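Local atomic coordinates of alpha-1,3-glucanase (Bacillus circulans, PDB entry 5ZRU), a protein that hydrolyses alpha-1,3-glucan as a glycoside hydrolase of the GH87 type, the chain described here being its catalytic unit. Residues 500-505 against 551-556; 473-478 against 513-518; 567-570 against 574-577; 432-437 against 487-492. All blocks are in the same frame, centred on the assembly; numbering follows the deposited sequence.

How the interactions relate
From the N terminus, segment 432-437 opens interaction 4, and segment 473-478 opens interaction 2 before 487-492 closes the first loop, so these two contacts cross. Segment 500-505 then opens interaction 1 inside the loop that 513-518 closes, giving a second crossing, and 551-556 completes it. Interaction 3 follows in series, a short turn from 567-570 to 574-577 at the C-terminal end. Interactions 4, 2, 1 and 3 thus succeed one another along the axis of the parallel beta-helix, each joining two facing walls. Strand 513-523 lies between 487-495 and 550-561, and 475-478 between 435-437 and 502-505, so interaction 2 stands between interactions 4 and 1.

Interaction 1 (500-505 against 551-556); sequences SAIQFG and ATFNNL. With CA (calcium ion), chain K.
In the interior of the parallel beta-helix that forms the second part of the catalytic unit, Ile502 and Phe504 of strand 502-505 meet Phe553 and Ala551 from a facing wall. No hydrogen bond joins the two backbones, which stay apart even at their nearest residues, Phe504 and Ala551, and the contact is made by apolar side chains alone. Ile502 and Phe553 reach in from opposite directions. The isoleucine ends with CD1 at the rim of the phenyl ring and in its plane, 3.5 Å from Phe553 CE2 and 3.7 Å from Phe553 CZ, and the ring also stacks with Phe515 of the adjacent coil. Beside this pair, Phe504 CZ lies 3.6 Å from Ala551 CB. With CG anti to the carbonyl carbon (chi1 -57°), the Phe504 ring extends to the methyl of Ala551; Phe510 packs edge-to-face with the same ring. Beyond Phe553 the chain turns a corner, and its polar side chains join the asparagines of the preceding coil: Asn554 ND2 donates a hydrogen bond to Asn516 OD1, as Asn555 ND2 does to Asn517 OD1, in the manner of the asparagine ladders of parallel beta-helices. The Asn555 side chain swings out opposite the backbone N (chi1 -175°), and Asn555 OD1 binds a calcium ion at 2.2 Å.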
loop_
_atom_site.group_PDB
_atom_site.type_symbol
_atom_site.label_atom_id
_atom_site.label_comp_id
_atom_site.label_asym_id
_atom_site.label_seq_id
_atom_site.Cartn_x
_atom_site.Cartn_y
_atom_site.Cartn_z
ATOM N N SER A 500 19.188 4.951 10.973
ATOM C CA SER A 500 19.290 6.408 11.003
ATOM C C SER A 500 18.015 7.067 10.480
ATOM O O SER A 500 17.374 6.566 9.553
ATOM C CB SER A 500 20.503 6.900 10.201
ATOM O OG SER A 500 21.712 6.475 10.818
ATOM N N ALA A 501 17.646 8.200 11.086
ATOM C CA ALA A 501 16.392 8.857 10.711
ATOM C C ALA A 501 16.457 9.444 9.303
ATOM O O ALA A 501 15.529 9.274 8.505
ATOM C CB ALA A 501 16.036 9.948 11.728
ATOM N N ILE A 502 17.524 10.164 8.981
ATOM C CA ILE A 502 17.665 10.812 7.680
ATOM C C ILE A 502 19.009 10.403 7.092
ATOM O O ILE A 502 20.042 10.562 7.752
ATOM C CB ILE A 502 17.569 12.344 7.794
ATOM C CG1 ILE A 502 16.255 12.741 8.464
ATOM C CG2 ILE A 502 17.663 12.994 6.421
ATOM C CD1 ILE A 502 16.204 14.212 8.824
ATOM N N GLN A 503 18.992 9.884 5.858
ATOM C CA GLN A 503 20.168 9.275 5.225
ATOM C C GLN A 503 20.370 9.838 3.822
ATOM O O GLN A 503 19.420 9.889 3.029
ATOM C CB GLN A 503 20.016 7.744 5.163
ATOM C CG GLN A 503 21.050 7.000 4.312
ATOM C CD GLN A 503 20.985 5.488 4.526
ATOM O OE1 GLN A 503 20.765 5.031 5.641
ATOM N NE2 GLN A 503 21.173 4.714 3.457
ATOM N N PHE A 504 21.608 10.258 3.522
ATOM C CA PHE A 504 22.017 10.769 2.216
ATOM C C PHE A 504 23.183 9.942 1.700
ATOM O O PHE A 504 24.144 9.713 2.434
ATOM C CB PHE A 504 22.548 12.220 2.244
ATOM C CG PHE A 504 21.618 13.244 2.805
ATOM C CD1 PHE A 504 21.407 13.341 4.171
ATOM C CD2 PHE A 504 21.044 14.192 1.971
ATOM C CE1 PHE A 504 20.590 14.334 4.688
ATOM C CE2 PHE A 504 20.223 15.192 2.496
ATOM C CZ PHE A 504 20.000 15.250 3.844
ATOM N N GLY A 505 23.151 9.568 0.426
ATOM C CA GLY A 505 24.318 8.900 -0.119
ATOM C C GLY A 505 24.301 8.782 -1.628
ATOM O O GLY A 505 23.393 9.270 -2.305
ATOM N N ALA A 551 22.954 20.067 2.947
ATOM C CA ALA A 551 21.595 20.056 3.479
ATOM C C ALA A 551 21.521 21.057 4.622
ATOM O O ALA A 551 22.470 21.188 5.398
ATOM C CB ALA A 551 21.183 18.664 3.972
ATOM N N THR A 552 20.389 21.751 4.728
ATOM C CA THR A 552 20.183 22.770 5.749
ATOM C C THR A 552 18.997 22.380 6.616
ATOM O O THR A 552 17.915 22.080 6.096
ATOM C CB THR A 552 19.940 24.145 5.117
ATOM O OG1 THR A 552 21.085 24.516 4.343
ATOM C CG2 THR A 552 19.696 25.196 6.199
ATOM N N PHE A 553 19.210 22.367 7.927
ATOM C CA PHE A 553 18.167 22.112 8.908
ATOM C C PHE A 553 17.897 23.397 9.679
ATOM O O PHE A 553 18.837 24.043 10.158
ATOM C CB PHE A 553 18.582 21.003 9.876
ATOM C CG PHE A 553 18.526 19.618 9.282
ATOM C CD1 PHE A 553 19.457 19.213 8.340
ATOM C CD2 PHE A 553 17.548 18.724 9.683
ATOM C CE1 PHE A 553 19.411 17.936 7.788
ATOM C CE2 PHE A 553 17.492 17.439 9.140
ATOM C CZ PHE A 553 18.425 17.046 8.197
ATOM N N ASN A 554 16.623 23.770 9.780
ATOM C CA ASN A 554 16.170 24.851 10.644
ATOM C C ASN A 554 15.209 24.267 11.665
ATOM O O ASN A 554 14.275 23.552 11.293
ATOM C CB ASN A 554 15.471 25.955 9.840
ATOM C CG ASN A 554 16.383 26.596 8.805
ATOM O OD1 ASN A 554 17.225 27.421 9.145
ATOM N ND2 ASN A 554 16.216 26.219 7.538
ATOM N N ASN A 555 15.434 24.563 12.944
ATOM C CA ASN A 555 14.559 24.097 14.023
ATOM C C ASN A 555 14.453 22.569 14.024
ATOM O O ASN A 555 13.386 21.982 13.828
ATOM C CB ASN A 555 13.164 24.733 13.930
ATOM C CG ASN A 555 12.285 24.357 15.099
ATOM O OD1 ASN A 555 12.786 24.130 16.195
ATOM N ND2 ASN A 555 10.969 24.272 14.874
ATOM N N LEU A 556 15.592 21.929 14.249
ATOM C CA LEU A 556 15.663 20.487 14.420
ATOM C C LEU A 556 15.644 20.168 15.909
ATOM O O LEU A 556 16.365 20.804 16.689
ATOM C CB LEU A 556 16.942 19.941 13.781
ATOM C CG LEU A 556 17.276 18.482 14.103
ATOM C CD1 LEU A 556 16.237 17.548 13.488
ATOM C CD2 LEU A 556 18.680 18.147 13.609
HETATM CA CA CA K . 11.728 23.799 18.051
#

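Interaction 2 (473-478 against 513-518); sequences GAIDLE and IVFNNI
Strands 475-478 and 513-516, which bring Ile475 and Leu477 opposite Phe515 and Ile513, run nearly antiparallel at 169° with their axes 12.0 Å apart, too far for any backbone hydrogen bond. They belong to facing walls of the parallel beta-helix, where each strand pairs in parallel with its neighbours in the coils before and after, and the space between them is bridged by side chains. Phe515 and Leu477 each take part in two of the three contacts. The Phe515 ring projects inward with the far edge toward strand 475-478, and two methyl groups meet that edge near the ring plane: Leu477 CD1 lies 4.2 Å from Phe515 CZ, and Ile475 CD1 4.3 Å from Phe515 CE2. Leu477 and Phe515 approach from opposite directions, whereas Leu477 and Ile513 slide past each other, so that the same CD1 also comes within 4.2 Å of Ile513 CG2. With CG anti to the carbonyl carbon (chi1 -51°), Leu477 puts this one methyl against both partners at once. These are loose van der Waals contacts. The ring also stacks with Phe489, as one rung of an aromatic ladder along the helix axis. Asp476 makes polar contacts instead. Its OD1 forms a salt bridge with Arg472 NH1, an arginine that also pairs with Glu478. The other oxygen, Asp476 OD2, uses its anti lone pair to accept Gly473 N at 2.8 Å, in a fairly straight bond of 164°.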
loop_
_atom_site.group_PDB
_atom_site.type_symbol
_atom_site.label_atom_id
_atom_site.label_comp_id
_atom_site.label_asym_id
_atom_site.label_seq_id
_atom_site.Cartn_x
_atom_site.Cartn_y
_atom_site.Cartn_z
ATOM N N GLY A 473 17.528 5.174 5.507
ATOM C CA GLY A 473 16.956 6.098 6.460
ATOM C C GLY A 473 15.447 5.973 6.524
ATOM O O GLY A 473 14.801 5.448 5.619
ATOM N N ALA A 474 14.872 6.420 7.640
ATOM C CA ALA A 474 13.428 6.638 7.650
ATOM C C ALA A 474 13.040 7.574 6.512
ATOM O O ALA A 474 12.016 7.379 5.845
ATOM C CB ALA A 474 12.981 7.198 9.008
ATOM N N ILE A 475 13.856 8.597 6.281
ATOM C CA ILE A 475 13.865 9.370 5.041
ATOM C C ILE A 475 15.186 9.062 4.358
ATOM O O ILE A 475 16.251 9.263 4.953
ATOM C CB ILE A 475 13.728 10.877 5.306
ATOM C CG1 ILE A 475 12.399 11.194 5.999
ATOM C CG2 ILE A 475 13.880 11.675 4.006
ATOM C CD1 ILE A 475 12.237 12.692 6.335
ATOM N N ASP A 476 15.131 8.581 3.114
ATOM C CA ASP A 476 16.331 8.109 2.428
ATOM C C ASP A 476 16.466 8.802 1.083
ATOM O O ASP A 476 15.585 8.687 0.224
ATOM C CB ASP A 476 16.310 6.586 2.249
ATOM C CG ASP A 476 17.681 6.028 1.922
ATOM O OD1 ASP A 476 18.048 5.977 0.722
ATOM O OD2 ASP A 476 18.408 5.688 2.872
ATOM N N LEU A 477 17.579 9.498 0.892
ATOM C CA LEU A 477 17.839 10.230 -0.333
ATOM C C LEU A 477 19.112 9.687 -0.966
ATOM O O LEU A 477 20.169 9.656 -0.328
ATOM C CB LEU A 477 17.963 11.730 -0.058
ATOM C CG LEU A 477 16.817 12.348 0.764
ATOM C CD1 LEU A 477 17.101 13.820 1.054
ATOM C CD2 LEU A 477 15.474 12.202 0.036
ATOM N N GLU A 478 19.011 9.286 -2.227
ATOM C CA GLU A 478 20.093 8.589 -2.912
ATOM C C GLU A 478 20.327 9.270 -4.253
ATOM O O GLU A 478 19.459 9.235 -5.127
ATOM C CB GLU A 478 19.749 7.113 -3.096
ATOM C CG GLU A 478 20.796 6.325 -3.849
ATOM C CD GLU A 478 20.322 4.918 -4.176
ATOM O OE1 GLU A 478 19.946 4.182 -3.237
ATOM O OE2 GLU A 478 20.296 4.568 -5.376
ATOM N N ILE A 513 18.572 21.235 -0.502
ATOM C CA ILE A 513 17.753 20.331 0.302
ATOM C C ILE A 513 17.580 20.967 1.674
ATOM O O ILE A 513 18.565 21.172 2.392
ATOM C CB ILE A 513 18.389 18.939 0.433
ATOM C CG1 ILE A 513 18.897 18.420 -0.920
ATOM C CG2 ILE A 513 17.395 17.972 1.085
ATOM C CD1 ILE A 513 17.815 18.269 -2.007
ATOM N N VAL A 514 16.331 21.258 2.053
ATOM C CA VAL A 514 16.036 22.009 3.271
ATOM C C VAL A 514 15.075 21.213 4.142
ATOM O O VAL A 514 14.074 20.682 3.647
ATOM C CB VAL A 514 15.445 23.395 2.953
ATOM C CG1 VAL A 514 15.147 24.151 4.253
ATOM C CG2 VAL A 514 16.404 24.189 2.065
ATOM N N PHE A 515 15.372 21.151 5.441
ATOM C CA PHE A 515 14.578 20.430 6.431
ATOM C C PHE A 515 14.177 21.411 7.525
ATOM O O PHE A 515 15.026 21.828 8.321
ATOM C CB PHE A 515 15.378 19.289 7.059
ATOM C CG PHE A 515 15.608 18.111 6.166
ATOM C CD1 PHE A 515 16.644 18.110 5.242
ATOM C CD2 PHE A 515 14.822 16.967 6.295
ATOM C CE1 PHE A 515 16.872 17.002 4.438
ATOM C CE2 PHE A 515 15.049 15.854 5.501
ATOM C CZ PHE A 515 16.077 15.881 4.560
ATOM N N ASN A 516 12.893 21.758 7.601
ATOM C CA ASN A 516 12.429 22.715 8.598
ATOM C C ASN A 516 11.492 22.038 9.592
ATOM O O ASN A 516 10.643 21.234 9.202
ATOM C CB ASN A 516 11.717 23.903 7.927
ATOM C CG ASN A 516 12.653 24.724 7.037
ATOM O OD1 ASN A 516 13.856 24.795 7.277
ATOM N ND2 ASN A 516 12.101 25.326 6.001
ATOM N N ASN A 517 11.654 22.356 10.879
ATOM C CA ASN A 517 10.744 21.882 11.931
ATOM C C ASN A 517 10.665 20.354 11.943
ATOM O O ASN A 517 9.586 19.768 11.861
ATOM C CB ASN A 517 9.337 22.483 11.774
ATOM C CG ASN A 517 9.352 23.989 11.500
ATOM O OD1 ASN A 517 10.209 24.721 11.997
ATOM N ND2 ASN A 517 8.388 24.453 10.708
ATOM N N ILE A 518 11.825 19.708 12.042
ATOM C CA ILE A 518 11.926 18.252 12.105
ATOM C C ILE A 518 12.080 17.838 13.563
ATOM O O ILE A 518 12.908 18.406 14.289
ATOM C CB ILE A 518 13.117 17.741 11.276
ATOM C CG1 ILE A 518 13.131 18.362 9.866
ATOM C CG2 ILE A 518 13.127 16.203 11.238
ATOM C CD1 ILE A 518 11.906 18.101 9.028
#

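Interaction 3 (567-570 against 574-577); sequences YFIQ and NLTI
The phenol ring of Tyr567 is approached obliquely by two methyl groups of strand 574-577, Ile577 CD1 and Leu575 CD2. The first is much the closer: Ile577 CD1 lies 3.3 Å from Tyr567 CE1 and 3.4 Å from Tyr567 CZ, while Leu575 CD2 stays 4.4 Å from Tyr567 CD1. Tyrosine and isoleucine come from opposite directions, and the ring is set by a first torsion (chi1 -27°) well away from a staggered position, which may reflect some strain. Farther along, Ile569 and Leu575 cross at about a right angle, with Ile569 CD1 3.8 Å from Leu575 CD2. The same methyl thus touches Ile569 and, more distantly, the tyrosine ring. With an alanine in place of Tyr567, the CD1 methyl of Ile577 would probably lose the ring that covers it, opening a gap beside Leu575 CD2 and leaving the methyl freer to turn. Leu575 also touches Phe553, and Ile569 touches Ile542, so the cluster continues the interior of the parallel beta-helix to its last strand. Since no hydrogen bond crosses between them, the two segments are joined to each other by apolar contact between partly buried side chains, while backbone bonds tie each to the preceding coil.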
loop_
_atom_site.group_PDB
_atom_site.type_symbol
_atom_site.label_atom_id
_atom_site.label_comp_id
_atom_site.label_asym_id
_atom_site.label_seq_id
_atom_site.Cartn_x
_atom_site.Cartn_y
_atom_site.Cartn_z
ATOM N N TYR A 567 25.025 13.029 14.783
ATOM C CA TYR A 567 25.210 12.996 13.341
ATOM C C TYR A 567 26.390 12.110 13.000
ATOM O O TYR A 567 27.330 11.969 13.784
ATOM C CB TYR A 567 25.474 14.379 12.750
ATOM C CG TYR A 567 24.891 15.495 13.543
ATOM C CD1 TYR A 567 23.530 15.731 13.523
ATOM C CD2 TYR A 567 25.697 16.320 14.314
ATOM C CE1 TYR A 567 22.981 16.749 14.258
ATOM C CE2 TYR A 567 25.164 17.350 15.046
ATOM C CZ TYR A 567 23.801 17.566 15.012
ATOM O OH TYR A 567 23.241 18.597 15.736
ATOM N N PHE A 568 26.335 11.530 11.808
ATOM C CA PHE A 568 27.417 10.696 11.288
ATOM C C PHE A 568 27.557 11.096 9.823
ATOM O O PHE A 568 26.883 10.540 8.950
ATOM C CB PHE A 568 27.111 9.218 11.466
ATOM C CG PHE A 568 28.243 8.314 11.074
ATOM C CD1 PHE A 568 29.552 8.760 11.120
ATOM C CD2 PHE A 568 27.995 7.025 10.640
ATOM C CE1 PHE A 568 30.599 7.925 10.749
ATOM C CE2 PHE A 568 29.038 6.185 10.272
ATOM C CZ PHE A 568 30.337 6.634 10.328
ATOM N N ILE A 569 28.423 12.072 9.569
ATOM C CA ILE A 569 28.510 12.759 8.284
ATOM C C ILE A 569 29.860 12.449 7.657
ATOM O O ILE A 569 30.902 12.617 8.297
ATOM C CB ILE A 569 28.338 14.281 8.453
ATOM C CG1 ILE A 569 27.100 14.599 9.295
ATOM C CG2 ILE A 569 28.289 14.969 7.102
ATOM C CD1 ILE A 569 25.809 14.057 8.719
ATOM N N GLN A 570 29.846 12.019 6.403
ATOM C CA GLN A 570 31.097 11.771 5.706
ATOM C C GLN A 570 31.785 13.091 5.384
ATOM O O GLN A 570 31.136 14.077 5.023
ATOM C CB GLN A 570 30.845 10.975 4.429
ATOM C CG GLN A 570 32.102 10.636 3.652
ATOM C CD GLN A 570 31.845 9.601 2.575
ATOM O OE1 GLN A 570 31.138 8.618 2.803
ATOM N NE2 GLN A 570 32.407 9.819 1.397
ATOM N N ASN A 574 28.303 19.181 3.395
ATOM C CA ASN A 574 28.060 20.472 4.042
ATOM C C ASN A 574 26.703 20.439 4.739
ATOM O O ASN A 574 25.668 20.683 4.115
ATOM C CB ASN A 574 28.115 21.599 3.018
ATOM C CG ASN A 574 29.377 21.566 2.177
ATOM O OD1 ASN A 574 29.344 21.191 0.996
ATOM N ND2 ASN A 574 30.497 21.958 2.774
ATOM N N LEU A 575 26.705 20.167 6.038
ATOM C CA LEU A 575 25.483 20.094 6.835
ATOM C C LEU A 575 25.385 21.341 7.701
ATOM O O LEU A 575 26.292 21.624 8.488
ATOM C CB LEU A 575 25.468 18.835 7.705
ATOM C CG LEU A 575 24.276 18.610 8.645
ATOM C CD1 LEU A 575 22.981 18.336 7.875
ATOM C CD2 LEU A 575 24.566 17.495 9.650
ATOM N N THR A 576 24.294 22.085 7.548
ATOM C CA THR A 576 24.002 23.257 8.366
ATOM C C THR A 576 22.833 22.923 9.282
ATOM O O THR A 576 21.812 22.413 8.814
ATOM C CB THR A 576 23.644 24.459 7.492
ATOM O OG1 THR A 576 24.754 24.792 6.648
ATOM C CG2 THR A 576 23.275 25.657 8.360
ATOM N N ILE A 577 22.983 23.185 10.578
ATOM C CA ILE A 577 21.910 22.976 11.547
ATOM C C ILE A 577 21.774 24.248 12.363
ATOM O O ILE A 577 22.658 24.570 13.167
ATOM C CB ILE A 577 22.171 21.773 12.456
ATOM C CG1 ILE A 577 22.380 20.531 11.586
ATOM C CG2 ILE A 577 21.008 21.572 13.408
ATOM C CD1 ILE A 577 22.849 19.371 12.339
#

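Interaction 4 (432-437 against 487-492); sequences SAIRMN and VTFTNI
Val487, at the start of segment 487-492, meets Met436 tip to tip. Both valine methyl groups take part: CG1 and CG2 of Val487 each lie 3.9 Å from Met436 SD, and Val487 CG2 is also 3.8 Å from Met436 CE. The methionine is extended about its CB-CG bond (chi2 178°) and then bends at the sulfur (chi3 66°), which turns its terminal methyl toward CG2 and leaves the sulfur lodged against the forked end of the valine. Two residues on, Phe489 points into the same space. Ile434 CG2 touches this ring at its edge, near the ring plane, 4.3 Å from Phe489 CE2. The Phe453 ring meets Phe489 with its plane almost parallel. Thr490 touches Asn517 of the next coil. At Asn491 the chain turns a corner with left-handed backbone angles, and this side chain also touches Asn517. Ile492 points back toward segment 432-437 without reaching it and packs on Ile518 instead. On the first segment, Arg435 points away from this interior, and its NH2 forms a salt bridge with Asp376, a residue that binds calcium in another structure of this protein. Inward apolar residues from facing walls, aromatic rings stacked from coil to coil and a left-handed asparagine at the corner are familiar features of the right-handed parallel beta-helix of pectate-lyase-like proteins.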
loop_
_atom_site.group_PDB
_atom_site.type_symbol
_atom_site.label_atom_id
_atom_site.label_comp_id
_atom_site.label_asym_id
_atom_site.label_seq_id
_atom_site.Cartn_x
_atom_site.Cartn_y
_atom_site.Cartn_z
ATOM N N SER A 432 12.013 2.480 3.853
ATOM C CA SER A 432 11.954 3.859 4.319
ATOM C C SER A 432 10.508 4.320 4.330
ATOM O O SER A 432 9.671 3.783 3.607
ATOM C CB SER A 432 12.768 4.788 3.404
ATOM O OG SER A 432 14.088 4.296 3.225
ATOM N N ALA A 433 10.213 5.331 5.150
ATOM C CA ALA A 433 8.921 5.991 5.002
ATOM C C ALA A 433 8.874 6.789 3.710
ATOM O O ALA A 433 7.865 6.775 2.998
ATOM C CB ALA A 433 8.632 6.909 6.188
ATOM N N ILE A 434 9.972 7.471 3.387
ATOM C CA ILE A 434 10.085 8.340 2.224
ATOM C C ILE A 434 11.428 8.067 1.563
ATOM O O ILE A 434 12.455 8.021 2.249
ATOM C CB ILE A 434 10.004 9.830 2.612
ATOM C CG1 ILE A 434 8.605 10.209 3.089
ATOM C CG2 ILE A 434 10.428 10.717 1.439
ATOM C CD1 ILE A 434 8.585 11.549 3.792
ATOM N N ARG A 435 11.433 7.911 0.235
ATOM C CA ARG A 435 12.699 7.816 -0.472
ATOM C C ARG A 435 12.637 8.611 -1.768
ATOM O O ARG A 435 11.570 8.811 -2.361
ATOM C CB ARG A 435 13.110 6.355 -0.752
ATOM C CG ARG A 435 12.419 5.684 -1.939
ATOM C CD ARG A 435 12.987 4.284 -2.152
ATOM N NE ARG A 435 12.278 3.567 -3.211
ATOM C CZ ARG A 435 12.808 2.576 -3.919
ATOM N NH1 ARG A 435 14.057 2.182 -3.685
ATOM N NH2 ARG A 435 12.094 1.981 -4.868
ATOM N N MET A 436 13.800 9.099 -2.182
ATOM C CA MET A 436 13.987 9.634 -3.522
ATOM C C MET A 436 15.278 9.040 -4.054
ATOM O O MET A 436 16.244 8.902 -3.301
ATOM C CB MET A 436 14.066 11.160 -3.517
ATOM C CG MET A 436 12.848 11.851 -2.899
ATOM S SD MET A 436 13.021 13.653 -2.879
ATOM C CE MET A 436 13.008 14.045 -4.625
ATOM N N ASN A 437 15.297 8.665 -5.329
ATOM C CA ASN A 437 16.571 8.317 -5.948
ATOM C C ASN A 437 16.515 8.686 -7.422
ATOM O O ASN A 437 15.465 9.057 -7.951
ATOM C CB ASN A 437 16.950 6.836 -5.722
ATOM C CG ASN A 437 16.063 5.836 -6.469
ATOM O OD1 ASN A 437 15.649 6.050 -7.603
ATOM N ND2 ASN A 437 15.801 4.698 -5.819
ATOM N N VAL A 487 14.389 20.208 -2.779
ATOM C CA VAL A 487 13.472 19.431 -1.953
ATOM C C VAL A 487 13.395 20.086 -0.583
ATOM O O VAL A 487 14.425 20.452 -0.005
ATOM C CB VAL A 487 13.904 17.954 -1.819
ATOM C CG1 VAL A 487 12.786 17.151 -1.166
ATOM C CG2 VAL A 487 14.252 17.352 -3.174
ATOM N N THR A 488 12.178 20.243 -0.070
ATOM C CA THR A 488 11.955 20.805 1.254
ATOM C C THR A 488 11.111 19.833 2.057
ATOM O O THR A 488 10.106 19.318 1.548
ATOM C CB THR A 488 11.252 22.163 1.166
ATOM O OG1 THR A 488 11.999 23.030 0.305
ATOM C CG2 THR A 488 11.125 22.803 2.557
ATOM N N PHE A 489 11.526 19.583 3.301
ATOM C CA PHE A 489 10.792 18.791 4.281
ATOM C C PHE A 489 10.414 19.721 5.421
ATOM O O PHE A 489 11.291 20.370 6.002
ATOM C CB PHE A 489 11.635 17.635 4.829
ATOM C CG PHE A 489 12.091 16.664 3.792
ATOM C CD1 PHE A 489 13.152 16.964 2.958
ATOM C CD2 PHE A 489 11.468 15.434 3.670
ATOM C CE1 PHE A 489 13.584 16.062 2.013
ATOM C CE2 PHE A 489 11.886 14.531 2.714
ATOM C CZ PHE A 489 12.947 14.845 1.886
ATOM N N THR A 490 9.124 19.798 5.746
ATOM C CA THR A 490 8.689 20.723 6.788
ATOM C C THR A 490 7.676 20.051 7.706
ATOM O O THR A 490 6.726 19.428 7.230
ATOM C CB THR A 490 8.093 21.992 6.162
ATOM O OG1 THR A 490 9.065 22.570 5.280
ATOM C CG2 THR A 490 7.733 23.001 7.252
ATOM N N ASN A 491 7.866 20.190 9.020
ATOM C CA ASN A 491 6.932 19.638 10.003
ATOM C C ASN A 491 6.845 18.115 9.869
ATOM O O ASN A 491 5.800 17.547 9.551
ATOM C CB ASN A 491 5.547 20.280 9.861
ATOM C CG ASN A 491 5.503 21.697 10.405
ATOM O OD1 ASN A 491 6.052 21.981 11.476
ATOM N ND2 ASN A 491 4.843 22.590 9.676
ATOM N N ILE A 492 7.975 17.454 10.092
ATOM C CA ILE A 492 8.045 15.996 10.014
ATOM C C ILE A 492 8.403 15.472 11.391
ATOM O O ILE A 492 9.396 15.913 11.983
ATOM C CB ILE A 492 9.085 15.505 8.986
ATOM C CG1 ILE A 492 8.991 16.272 7.659
ATOM C CG2 ILE A 492 8.976 13.979 8.800
ATOM C CD1 ILE A 492 7.764 15.978 6.836
#